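Local structure of extracellular protein containing a SCP domain (Bacillus anthracis, 4IFA) at residues N85-Y91 and D226-I230; L239-D243 and F320-V325; V282-A287 and N335-K339; H295-A301 and D329-T333. The protein is of unknown function but is an extracellular protein that combines a CAP-associated N-terminal region with an SCP domain of the cysteine-rich secretory protein family. All blocks are in the same frame, centred on the assembly; numbering follows the deposited sequence.

In the fold
Contacts 2, 3 and 4 lie in the SCP region and share its four-stranded mixed sheet, whereas contact 1 joins the N-terminal region to helix 210-234. Contacts 2 and 3, with centres about 9 Å apart, meet along the neighbouring strands 322-328 and 331-338. The beginning of strand 331-338 forms contact 4 and its end contact 3, their centres about 23 Å apart. Helix 210-234 ties contact 1 to contact 2 (centres about 14 Å apart) through Asn229 and Leu240, and to contact 4 through packing of Leu227 on Val299. The function is unknown and no site can be assigned to these contacts; a PEG molecule, probably from crystallisation, lies about 6 Å from the Lys330 side chain in contact 4.

Contact 1: N85-Y91 and D226-I230; sequences NQDLAQY and DLTNI
Asp226 OD2 is gripped by Asn85 ND2, 2.8 Å away, and by a water. The amide bond is almost straight (170°) and leaves in the plane of the Asn85 amide, but it reaches the syn side of the carboxylate 35° out of the carboxylate plane. Water 1 donates to Asp226 OD2 over 2.7 Å and also to Tyr91 OH over 2.8 Å, lying at the edge of the tyrosine ring. Beyond the two segments, Gln93 OE1 hydrogen-bonds to the same hydroxyl, and Arg71 forms a long, weak ion pair with Asp226. Asn85 OD1 is engaged by Gln86 NE2 and Ser70 OG, which fixes the rotation of the amide.

Next to this polar cluster the contact is apolar. With CG anti to the backbone N (chi1 -174°), the Tyr91 ring is carried over to the helix side chains, crossing Leu227 and Ile230 at about a right angle. Leu227 CD2 makes a CH-pi contact over one face, 4.0 Å from the ring centroid. Ile230 CD1 presses on the root of the same side chain, 3.5 Å from Tyr91 CB. Leu88 extends the patch, its CD2 lying 4.0 Å from Ile230 CG1.

The loop between strands 80-84 and 92-97 of the N-terminal sheet is thus docked on helix 210-234 of the SCP region. Two donors and a nearby arginine around one buried carboxylate oxygen would probably stabilise the ionised form of Asp226.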
loop_
_atom_site.group_PDB
_atom_site.type_symbol
_atom_site.label_atom_id
_atom_site.label_comp_id
_atom_site.label_asym_id
_atom_site.label_seq_id
_atom_site.Cartn_x
_atom_site.Cartn_y
_atom_site.Cartn_z
ATOM N N ASN A 85 1.524 12.983 2.319
ATOM C CA ASN A 85 2.219 12.237 3.393
ATOM C C ASN A 85 2.872 13.102 4.449
ATOM O O ASN A 85 3.584 12.568 5.284
ATOM C CB ASN A 85 3.318 11.350 2.779
ATOM C CG ASN A 85 4.447 12.159 2.187
ATOM O OD1 ASN A 85 4.267 13.340 1.906
ATOM N ND2 ASN A 85 5.619 11.557 1.980
ATOM N N GLN A 86 2.626 14.394 4.476
ATOM C CA GLN A 86 3.364 15.231 5.447
ATOM C C GLN A 86 2.886 15.110 6.897
ATOM O O GLN A 86 3.603 15.499 7.829
ATOM C CB GLN A 86 3.500 16.673 4.954
ATOM C CG GLN A 86 4.322 16.791 3.630
ATOM C CD GLN A 86 5.785 16.288 3.721
ATOM O OE1 GLN A 86 6.592 16.823 4.497
ATOM N NE2 GLN A 86 6.136 15.283 2.903
ATOM N N ASP A 87 1.699 14.545 7.083
ATOM C CA ASP A 87 1.168 14.274 8.398
ATOM C C ASP A 87 0.730 12.830 8.364
ATOM O O ASP A 87 -0.293 12.474 7.742
ATOM C CB ASP A 87 -0.014 15.200 8.700
ATOM C CG ASP A 87 -0.642 14.941 10.063
ATOM O OD1 ASP A 87 -0.393 13.896 10.707
ATOM O OD2 ASP A 87 -1.411 15.849 10.490
ATOM N N LEU A 88 1.454 11.972 9.089
ATOM C CA LEU A 88 1.141 10.537 9.063
ATOM C C LEU A 88 -0.265 10.201 9.562
ATOM O O LEU A 88 -0.836 9.215 9.101
ATOM C CB LEU A 88 2.205 9.674 9.765
ATOM C CG LEU A 88 3.580 9.608 9.064
ATOM C CD1 LEU A 88 4.440 8.558 9.780
ATOM C CD2 LEU A 88 3.541 9.346 7.517
ATOM N N ALA A 89 -0.842 11.029 10.436
ATOM C CA ALA A 89 -2.210 10.802 10.939
ATOM C C ALA A 89 -3.279 11.044 9.879
ATOM O O ALA A 89 -4.438 10.631 10.030
ATOM C CB ALA A 89 -2.478 11.700 12.146
ATOM N N GLN A 90 -2.900 11.762 8.808
ATOM C CA GLN A 90 -3.813 12.172 7.712
ATOM C C GLN A 90 -3.439 11.551 6.347
ATOM O O GLN A 90 -3.871 11.994 5.284
ATOM C CB GLN A 90 -3.867 13.702 7.598
ATOM C CG GLN A 90 -4.220 14.418 8.878
ATOM C CD GLN A 90 -5.625 14.172 9.363
ATOM O OE1 GLN A 90 -6.507 13.751 8.614
ATOM N NE2 GLN A 90 -5.854 14.455 10.644
ATOM N N TYR A 91 -2.601 10.513 6.355
ATOM C CA TYR A 91 -2.037 9.989 5.102
ATOM C C TYR A 91 -3.085 9.498 4.162
ATOM O O TYR A 91 -3.940 8.660 4.511
ATOM C CB TYR A 91 -1.039 8.829 5.391
ATOM C CG TYR A 91 -0.298 8.317 4.179
ATOM C CD1 TYR A 91 1.022 8.629 4.000
ATOM C CD2 TYR A 91 -0.939 7.587 3.198
ATOM C CE1 TYR A 91 1.718 8.224 2.860
ATOM C CE2 TYR A 91 -0.273 7.184 2.033
ATOM C CZ TYR A 91 1.055 7.516 1.874
ATOM O OH TYR A 91 1.755 7.097 0.760
ATOM N N ASP A 226 6.976 5.128 3.836
ATOM C CA ASP A 226 6.062 5.916 4.657
ATOM C C ASP A 226 5.007 5.046 5.345
ATOM O O ASP A 226 4.677 5.274 6.516
ATOM C CB ASP A 226 5.351 6.963 3.805
ATOM C CG ASP A 226 6.226 8.098 3.397
ATOM O OD1 ASP A 226 7.195 8.426 4.103
ATOM O OD2 ASP A 226 5.921 8.757 2.353
ATOM N N LEU A 227 4.461 4.061 4.628
ATOM C CA LEU A 227 3.403 3.242 5.186
ATOM C C LEU A 227 3.972 2.301 6.248
ATOM O O LEU A 227 3.254 1.896 7.148
ATOM C CB LEU A 227 2.671 2.513 4.045
ATOM C CG LEU A 227 1.931 3.415 3.071
ATOM C CD1 LEU A 227 1.461 2.575 1.853
ATOM C CD2 LEU A 227 0.745 4.047 3.803
ATOM N N THR A 228 5.261 1.961 6.145
ATOM C CA THR A 228 5.920 1.165 7.211
ATOM C C THR A 228 5.990 2.050 8.466
ATOM O O THR A 228 5.779 1.540 9.556
ATOM C CB THR A 228 7.324 0.671 6.798
ATOM O OG1 THR A 228 7.154 -0.292 5.737
ATOM C CG2 THR A 228 8.021 -0.058 7.929
ATOM N N ASN A 229 6.296 3.333 8.325
ATOM C CA ASN A 229 6.348 4.220 9.477
ATOM C C ASN A 229 4.949 4.423 10.098
ATOM O O ASN A 229 4.841 4.600 11.306
ATOM C CB ASN A 229 7.078 5.511 9.198
ATOM C CG ASN A 229 8.573 5.343 9.261
ATOM O OD1 ASN A 229 9.051 4.525 10.045
ATOM N ND2 ASN A 229 9.318 6.110 8.471
ATOM N N ILE A 230 3.886 4.363 9.298
ATOM C CA ILE A 230 2.520 4.379 9.844
ATOM C C ILE A 230 2.289 3.143 10.724
ATOM O O ILE A 230 1.724 3.240 11.812
ATOM C CB ILE A 230 1.488 4.525 8.724
ATOM C CG1 ILE A 230 1.584 5.959 8.202
ATOM C CG2 ILE A 230 0.077 4.159 9.200
ATOM C CD1 ILE A 230 0.667 6.286 7.099
HETATM O O HOH W 1 4.417 7.904 0.344
#

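Contact 2: L239-D243 and F320-V325; sequences LLAWD and FTGLGV
The indole of Trp242 packs beside strand 322-328 in a parallel strand pair at the margin of the mixed sheet of the SCP fold, where the short strand 241-242 is the outermost member. Gly324 CA approaches the indole obliquely, 4.3 Å from Trp242 CZ3. The Val325 side chain crosses it at about a right angle, CG2 standing 4.1 Å from Trp242 CZ3, while Trp242 CH2 is 3.6 Å from Val325 O. Phe225 meets the indole edge-to-face, and NE1 hydrogen-bonds to Gln244 OE1. The other flat group, the Phe320 ring, packs on Phe336 with planes about 20° apart, and the Phe320 side chain meets Leu240 CD2 through its CB.

Ala241 pairs with Gly322 and Trp242 with Leu323. Ala241 is bonded on both sides of its CA, its N donating to Thr321 O (3.0 Å) and its O accepting from Leu323 N (2.9 Å). Asp243 N closes the ladder on Leu323 O at 3.0 Å. Asp243 is also the N-cap of helix 244-260; its carboxylate bonds to Thr246 and makes a salt bridge with Lys339. On the far side of strand 322-328, Thr321 and Gly322 both face Ile337 in a classic beta bulge.

Leu323 shares a sheet face with Trp242 and packs on Phe225 of helix 210-234. Leu240 forks against this layer: CD1 lies 4.0 Å from Leu323 CB, and CD2 reaches to 3.4 Å from Phe320 O.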
loop_
_atom_site.group_PDB
_atom_site.type_symbol
_atom_site.label_atom_id
_atom_site.label_comp_id
_atom_site.label_asym_id
_atom_site.label_seq_id
_atom_site.Cartn_x
_atom_site.Cartn_y
_atom_site.Cartn_z
ATOM N N LEU A 239 10.150 5.618 14.681
ATOM C CA LEU A 239 10.122 5.598 13.246
ATOM C C LEU A 239 11.496 5.228 12.701
ATOM O O LEU A 239 12.539 5.372 13.380
ATOM C CB LEU A 239 9.708 6.953 12.697
ATOM C CG LEU A 239 8.339 7.491 13.167
ATOM C CD1 LEU A 239 7.937 8.667 12.280
ATOM C CD2 LEU A 239 7.253 6.396 13.151
ATOM N N LEU A 240 11.488 4.695 11.497
ATOM C CA LEU A 240 12.707 4.319 10.809
ATOM C C LEU A 240 13.140 5.445 9.868
ATOM O O LEU A 240 12.312 6.141 9.233
ATOM C CB LEU A 240 12.468 3.044 9.988
ATOM C CG LEU A 240 12.036 1.807 10.759
ATOM C CD1 LEU A 240 11.518 0.699 9.846
ATOM C CD2 LEU A 240 13.143 1.292 11.668
ATOM N N ALA A 241 14.443 5.670 9.818
ATOM C CA ALA A 241 15.063 6.651 8.920
ATOM C C ALA A 241 15.402 6.019 7.604
ATOM O O ALA A 241 15.896 4.927 7.568
ATOM C CB ALA A 241 16.365 7.212 9.552
ATOM N N TRP A 242 15.163 6.729 6.499
ATOM C CA TRP A 242 15.511 6.256 5.176
ATOM C C TRP A 242 17.008 6.174 5.020
ATOM O O TRP A 242 17.745 7.106 5.419
ATOM C CB TRP A 242 14.983 7.248 4.117
ATOM C CG TRP A 242 15.317 6.897 2.681
ATOM C CD1 TRP A 242 16.306 7.460 1.914
ATOM C CD2 TRP A 242 14.724 5.867 1.868
ATOM N NE1 TRP A 242 16.329 6.881 0.668
ATOM C CE2 TRP A 242 15.365 5.913 0.603
ATOM C CE3 TRP A 242 13.688 4.951 2.056
ATOM C CZ2 TRP A 242 15.012 5.056 -0.439
ATOM C CZ3 TRP A 242 13.311 4.139 1.018
ATOM C CH2 TRP A 242 13.985 4.166 -0.202
ATOM N N ASP A 243 17.472 5.059 4.442
ATOM C CA ASP A 243 18.893 4.938 4.159
ATOM C C ASP A 243 19.076 4.627 2.682
ATOM O O ASP A 243 18.739 3.526 2.201
ATOM C CB ASP A 243 19.570 3.870 5.003
ATOM C CG ASP A 243 21.077 3.947 4.877
ATOM O OD1 ASP A 243 21.694 4.942 5.383
ATOM O OD2 ASP A 243 21.681 3.085 4.221
ATOM N N PHE A 320 15.635 -2.033 15.076
ATOM C CA PHE A 320 15.934 -1.366 13.806
ATOM C C PHE A 320 15.733 0.140 13.886
ATOM O O PHE A 320 14.784 0.631 14.517
ATOM C CB PHE A 320 15.111 -1.934 12.665
ATOM C CG PHE A 320 15.420 -3.359 12.343
ATOM C CD1 PHE A 320 16.733 -3.822 12.270
ATOM C CD2 PHE A 320 14.393 -4.240 12.041
ATOM C CE1 PHE A 320 16.986 -5.146 11.944
ATOM C CE2 PHE A 320 14.659 -5.563 11.716
ATOM C CZ PHE A 320 15.945 -5.995 11.656
ATOM N N THR A 321 16.658 0.859 13.251
ATOM C CA THR A 321 16.676 2.299 13.186
ATOM C C THR A 321 16.497 2.860 11.793
ATOM O O THR A 321 16.076 4.015 11.649
ATOM C CB THR A 321 17.997 2.863 13.751
ATOM O OG1 THR A 321 19.128 2.369 13.013
ATOM C CG2 THR A 321 18.143 2.474 15.221
ATOM N N GLY A 322 16.813 2.075 10.767
ATOM C CA GLY A 322 16.793 2.533 9.387
ATOM C C GLY A 322 16.139 1.519 8.470
ATOM O O GLY A 322 16.008 0.341 8.788
ATOM N N LEU A 323 15.774 1.995 7.290
ATOM C CA LEU A 323 15.118 1.207 6.264
ATOM C C LEU A 323 15.447 1.712 4.894
ATOM O O LEU A 323 15.333 2.907 4.631
ATOM C CB LEU A 323 13.587 1.228 6.440
ATOM C CG LEU A 323 12.698 0.535 5.420
ATOM C CD1 LEU A 323 13.051 -0.936 5.274
ATOM C CD2 LEU A 323 11.221 0.754 5.749
ATOM N N GLY A 324 15.856 0.802 4.022
ATOM C CA GLY A 324 15.947 1.113 2.593
ATOM C C GLY A 324 15.002 0.138 1.897
ATOM O O GLY A 324 14.914 -1.041 2.222
ATOM N N VAL A 325 14.258 0.630 0.923
ATOM C CA VAL A 325 13.311 -0.184 0.156
ATOM C C VAL A 325 13.775 -0.146 -1.283
ATOM O O VAL A 325 14.076 0.910 -1.798
ATOM C CB VAL A 325 11.852 0.372 0.232
ATOM C CG1 VAL A 325 10.903 -0.589 -0.434
ATOM C CG2 VAL A 325 11.391 0.632 1.705
HETATM O O HOH W 2 13.541 3.109 15.103
#

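Contact 3: V282-A287 and N335-K339; sequences VGFQLA and NFIRK
Gln285 and Arg338 are joined through both backbone and side chain. Gln285 N donates to Arg338 O at 2.8 Å, and Arg338 NE returns a bond to Gln285 OE1 at 2.9 Å. The second bond is bent (139°): the guanidinium nitrogen sits above the amide carbonyl plane, and the two flat groups are turned 63° apart. An arginine chain extended from CG to NE, with CG anti to the backbone N (chi1 178°), carries NE across to the glutamine's OE1, while NH1 bonds to Gln319 O. Arg338 N adds a bond to Leu286 O (2.9 Å).

Farther along, Ala287 and Ile337 form an antiparallel non-hydrogen-bonded pair, with Ala287 CA 3.1 Å from Phe336 O in a CA-H...O contact. Leu286 CB and Arg338 CB touch at 3.9 Å. Ile337 packs on Phe284 and Val282, its CB meeting Phe284 CB and its CD1 meeting Val282 CG1, each at 4.2 Å.

The pairing fastens the C-terminal strand 331-338 to strand 286-293, outermost in the mixed sheet. Val282 and Ile337 rest on Thr246 of helix 244-260, Phe284 and Ala287 on helix 273-279, and Phe336 on helix 309-315.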
loop_
_atom_site.group_PDB
_atom_site.type_symbol
_atom_site.label_atom_id
_atom_site.label_comp_id
_atom_site.label_asym_id
_atom_site.label_seq_id
_atom_site.Cartn_x
_atom_site.Cartn_y
_atom_site.Cartn_z
ATOM N N VAL A 282 27.414 -0.644 3.224
ATOM C CA VAL A 282 26.559 -0.390 4.380
ATOM C C VAL A 282 27.078 -1.109 5.627
ATOM O O VAL A 282 27.065 -2.342 5.697
ATOM C CB VAL A 282 25.113 -0.865 4.121
ATOM C CG1 VAL A 282 24.213 -0.534 5.316
ATOM C CG2 VAL A 282 24.588 -0.213 2.868
ATOM N N GLY A 283 27.463 -0.331 6.634
ATOM C CA GLY A 283 27.856 -0.886 7.921
ATOM C C GLY A 283 26.606 -0.963 8.774
ATOM O O GLY A 283 25.718 -0.132 8.645
ATOM N N PHE A 284 26.500 -1.975 9.615
ATOM C CA PHE A 284 25.309 -2.111 10.435
ATOM C C PHE A 284 25.604 -2.979 11.655
ATOM O O PHE A 284 26.484 -3.838 11.618
ATOM C CB PHE A 284 24.164 -2.702 9.562
ATOM C CG PHE A 284 24.513 -4.017 8.939
ATOM C CD1 PHE A 284 24.185 -5.194 9.564
ATOM C CD2 PHE A 284 25.220 -4.071 7.741
ATOM C CE1 PHE A 284 24.510 -6.411 9.004
ATOM C CE2 PHE A 284 25.568 -5.288 7.182
ATOM C CZ PHE A 284 25.213 -6.462 7.831
ATOM N N GLN A 285 24.844 -2.730 12.723
ATOM C CA GLN A 285 24.889 -3.512 13.945
ATOM C C GLN A 285 23.980 -4.710 13.804
ATOM O O GLN A 285 24.217 -5.746 14.393
ATOM C CB GLN A 285 24.392 -2.646 15.110
ATOM C CG GLN A 285 25.323 -1.495 15.433
ATOM C CD GLN A 285 24.766 -0.602 16.508
ATOM O OE1 GLN A 285 23.960 -1.039 17.328
ATOM N NE2 GLN A 285 25.281 0.619 16.587
ATOM N N LEU A 286 22.932 -4.567 12.995
ATOM C CA LEU A 286 21.921 -5.613 12.783
ATOM C C LEU A 286 21.177 -5.323 11.479
ATOM O O LEU A 286 21.017 -4.147 11.103
ATOM C CB LEU A 286 20.903 -5.584 13.914
ATOM C CG LEU A 286 20.001 -6.797 14.043
ATOM C CD1 LEU A 286 20.828 -7.954 14.628
ATOM C CD2 LEU A 286 18.790 -6.521 14.925
ATOM N N ALA A 287 20.696 -6.377 10.811
ATOM C CA ALA A 287 19.963 -6.250 9.558
ATOM C C ALA A 287 18.847 -7.282 9.480
ATOM O O ALA A 287 18.910 -8.350 10.110
ATOM C CB ALA A 287 20.868 -6.397 8.360
ATOM N N ASN A 335 15.055 -3.691 3.304
ATOM C CA ASN A 335 16.248 -4.004 4.081
ATOM C C ASN A 335 16.265 -3.049 5.279
ATOM O O ASN A 335 16.362 -1.824 5.154
ATOM C CB ASN A 335 17.543 -3.954 3.267
ATOM C CG ASN A 335 17.729 -5.151 2.347
ATOM O OD1 ASN A 335 16.936 -6.147 2.352
ATOM N ND2 ASN A 335 18.767 -5.073 1.534
ATOM N N PHE A 336 16.145 -3.638 6.467
ATOM C CA PHE A 336 16.123 -2.928 7.732
ATOM C C PHE A 336 17.525 -2.983 8.314
ATOM O O PHE A 336 18.203 -4.013 8.226
ATOM C CB PHE A 336 15.182 -3.641 8.737
ATOM C CG PHE A 336 13.734 -3.701 8.342
ATOM C CD1 PHE A 336 12.855 -2.746 8.818
ATOM C CD2 PHE A 336 13.255 -4.718 7.533
ATOM C CE1 PHE A 336 11.522 -2.791 8.481
ATOM C CE2 PHE A 336 11.923 -4.758 7.160
ATOM C CZ PHE A 336 11.062 -3.788 7.650
ATOM N N ILE A 337 17.963 -1.890 8.936
ATOM C CA ILE A 337 19.259 -1.856 9.612
ATOM C C ILE A 337 19.188 -1.146 10.945
ATOM O O ILE A 337 18.247 -0.409 11.256
ATOM C CB ILE A 337 20.378 -1.186 8.778
ATOM C CG1 ILE A 337 20.004 0.263 8.420
ATOM C CG2 ILE A 337 20.631 -1.999 7.458
ATOM C CD1 ILE A 337 21.199 1.053 7.840
ATOM N N ARG A 338 20.174 -1.468 11.771
ATOM C CA ARG A 338 20.433 -0.777 13.013
ATOM C C ARG A 338 21.814 -0.177 12.894
ATOM O O ARG A 338 22.785 -0.886 12.590
ATOM C CB ARG A 338 20.428 -1.702 14.247
ATOM C CG ARG A 338 20.752 -0.955 15.537
ATOM C CD ARG A 338 20.755 -1.893 16.727
ATOM N NE ARG A 338 21.094 -1.220 17.969
ATOM C CZ ARG A 338 20.242 -0.620 18.792
ATOM N NH1 ARG A 338 18.943 -0.558 18.491
ATOM N NH2 ARG A 338 20.695 -0.062 19.905
ATOM N N LYS A 339 21.927 1.109 13.137
ATOM C CA LYS A 339 23.249 1.703 13.249
ATOM C C LYS A 339 23.229 2.829 14.271
ATOM O O LYS A 339 22.179 3.142 14.837
ATOM C CB LYS A 339 23.817 2.114 11.892
ATOM C CG LYS A 339 22.957 3.109 11.155
ATOM C CD LYS A 339 23.588 3.504 9.850
ATOM C CE LYS A 339 22.763 4.542 9.118
ATOM N NZ LYS A 339 23.452 4.930 7.850
ATOM O OXT LYS A 339 24.298 3.382 14.597
#

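Contact 4: H295-A301 and D329-T333; sequences HSDGVAA and DKFYT
Tyr332 presents one ring face to Ala301 CB and turns its hydroxyl toward His295, packing strand 331-338 against the first turn of helix 298-306 in the SCP fold. Ala301 CB makes a CH-pi contact over that face, 4.0 Å from the ring centroid and only 18° off the normal. With CG beside the backbone N (chi1 -49°), the ring extends to the start of the helix, and Tyr332 OH donates to His295 O at 2.7 Å. That oxygen lies at the ring edge, near its plane, although the hydroxyl stands 46° out of the His295 carbonyl plane. Beside this bond, His295 CB touches Tyr332 CE2 at 4.1 Å.

Lys330 runs extended past the same carbonyl, its CD 3.5 Å from His295 O. Its ammonium end bonds to Tyr77 OH, which also bonds to Ser296 O; a tyrosine of the N-terminal region thereby links the two segments.

The helix start is fixed separately. Asp297 is the N-cap, and OD1 receives the Ala300 N-H end-on, with Ala300 N 3.1 Å from Asp297 OD1. OD2 forms a salt bridge with Arg181 and a hydrogen bond with Gln191. Next to the tyrosine, Gly298 N, hydrogen-bonded to Asn220 OD1 of helix 210-234, lies 3.7 Å from Tyr332 CE1.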
loop_
_atom_site.group_PDB
_atom_site.type_symbol
_atom_site.label_atom_id
_atom_site.label_comp_id
_atom_site.label_asym_id
_atom_site.label_seq_id
_atom_site.Cartn_x
_atom_site.Cartn_y
_atom_site.Cartn_z
ATOM N N HIS A 295 2.747 -8.900 -6.142
ATOM C CA HIS A 295 1.681 -8.034 -5.636
ATOM C C HIS A 295 1.502 -6.876 -6.632
ATOM O O HIS A 295 2.481 -6.423 -7.246
ATOM C CB HIS A 295 1.988 -7.535 -4.236
ATOM C CG HIS A 295 2.240 -8.645 -3.262
ATOM N ND1 HIS A 295 3.398 -9.408 -3.278
ATOM C CD2 HIS A 295 1.471 -9.137 -2.270
ATOM C CE1 HIS A 295 3.335 -10.291 -2.300
ATOM N NE2 HIS A 295 2.162 -10.156 -1.684
ATOM N N SER A 296 0.288 -6.338 -6.714
ATOM C CA SER A 296 0.001 -5.271 -7.689
ATOM C C SER A 296 0.818 -4.020 -7.522
ATOM O O SER A 296 1.199 -3.405 -8.509
ATOM C CB SER A 296 -1.478 -4.881 -7.664
ATOM O OG SER A 296 -1.890 -4.459 -6.348
ATOM N N ASP A 297 1.055 -3.624 -6.277
ATOM C CA ASP A 297 1.813 -2.441 -5.948
ATOM C C ASP A 297 2.387 -2.517 -4.548
ATOM O O ASP A 297 2.221 -3.527 -3.863
ATOM C CB ASP A 297 0.999 -1.150 -6.214
ATOM C CG ASP A 297 -0.269 -1.005 -5.323
ATOM O OD1 ASP A 297 -0.395 -1.746 -4.322
ATOM O OD2 ASP A 297 -1.074 -0.105 -5.640
ATOM N N GLY A 298 3.093 -1.470 -4.131
ATOM C CA GLY A 298 3.757 -1.451 -2.832
ATOM C C GLY A 298 2.800 -1.557 -1.679
ATOM O O GLY A 298 3.106 -2.238 -0.680
ATOM N N VAL A 299 1.666 -0.870 -1.756
ATOM C CA VAL A 299 0.602 -0.954 -0.752
ATOM C C VAL A 299 0.206 -2.407 -0.543
ATOM O O VAL A 299 0.140 -2.887 0.594
ATOM C CB VAL A 299 -0.614 -0.099 -1.157
ATOM C CG1 VAL A 299 -1.821 -0.417 -0.251
ATOM C CG2 VAL A 299 -0.253 1.386 -1.112
ATOM N N ALA A 300 -0.015 -3.149 -1.630
ATOM C CA ALA A 300 -0.405 -4.546 -1.531
ATOM C C ALA A 300 0.695 -5.414 -0.958
ATOM O O ALA A 300 0.449 -6.289 -0.084
ATOM C CB ALA A 300 -0.845 -5.075 -2.923
ATOM N N ALA A 301 1.936 -5.188 -1.378
ATOM C CA ALA A 301 3.060 -5.963 -0.818
ATOM C C ALA A 301 3.190 -5.763 0.666
ATOM O O ALA A 301 3.362 -6.727 1.415
ATOM C CB ALA A 301 4.395 -5.594 -1.488
ATOM N N ASP A 329 10.341 -3.899 -11.023
ATOM C CA ASP A 329 9.079 -4.421 -11.542
ATOM C C ASP A 329 8.199 -4.785 -10.327
ATOM O O ASP A 329 7.994 -3.929 -9.474
ATOM C CB ASP A 329 9.302 -5.566 -12.548
ATOM C CG ASP A 329 8.092 -5.798 -13.495
ATOM O OD1 ASP A 329 6.986 -5.214 -13.316
ATOM O OD2 ASP A 329 8.291 -6.524 -14.497
ATOM N N LYS A 330 7.701 -6.011 -10.231
ATOM C CA LYS A 330 6.884 -6.393 -9.078
ATOM C C LYS A 330 7.625 -7.234 -8.062
ATOM O O LYS A 330 7.047 -8.111 -7.452
ATOM C CB LYS A 330 5.545 -7.032 -9.532
ATOM C CG LYS A 330 4.682 -6.022 -10.333
ATOM C CD LYS A 330 3.337 -6.603 -10.658
ATOM C CE LYS A 330 2.529 -5.635 -11.493
ATOM N NZ LYS A 330 1.308 -6.297 -12.056
ATOM N N PHE A 331 8.927 -6.938 -7.871
ATOM C CA PHE A 331 9.739 -7.544 -6.828
ATOM C C PHE A 331 10.042 -6.410 -5.856
ATOM O O PHE A 331 10.580 -5.371 -6.250
ATOM C CB PHE A 331 11.027 -8.185 -7.413
ATOM C CG PHE A 331 10.784 -9.483 -8.124
ATOM C CD1 PHE A 331 11.083 -10.704 -7.515
ATOM C CD2 PHE A 331 10.149 -9.490 -9.356
ATOM C CE1 PHE A 331 10.785 -11.880 -8.149
ATOM C CE2 PHE A 331 9.875 -10.682 -10.001
ATOM C CZ PHE A 331 10.183 -11.855 -9.364
ATOM N N TYR A 332 9.692 -6.639 -4.601
ATOM C CA TYR A 332 9.769 -5.651 -3.537
ATOM C C TYR A 332 10.614 -6.150 -2.397
ATOM O O TYR A 332 10.408 -7.264 -1.893
ATOM C CB TYR A 332 8.347 -5.412 -2.963
ATOM C CG TYR A 332 7.259 -5.149 -4.001
ATOM C CD1 TYR A 332 6.907 -3.846 -4.363
ATOM C CD2 TYR A 332 6.562 -6.189 -4.584
ATOM C CE1 TYR A 332 5.918 -3.588 -5.269
ATOM C CE2 TYR A 332 5.555 -5.927 -5.528
ATOM C CZ TYR A 332 5.234 -4.635 -5.859
ATOM O OH TYR A 332 4.252 -4.371 -6.790
ATOM N N THR A 333 11.623 -5.352 -2.007
ATOM C CA THR A 333 12.521 -5.718 -0.928
ATOM C C THR A 333 12.679 -4.599 0.086
ATOM O O THR A 333 12.999 -3.475 -0.275
ATOM C CB THR A 333 13.935 -6.044 -1.493
ATOM O OG1 THR A 333 13.858 -7.155 -2.398
ATOM C CG2 THR A 333 14.946 -6.396 -0.415
#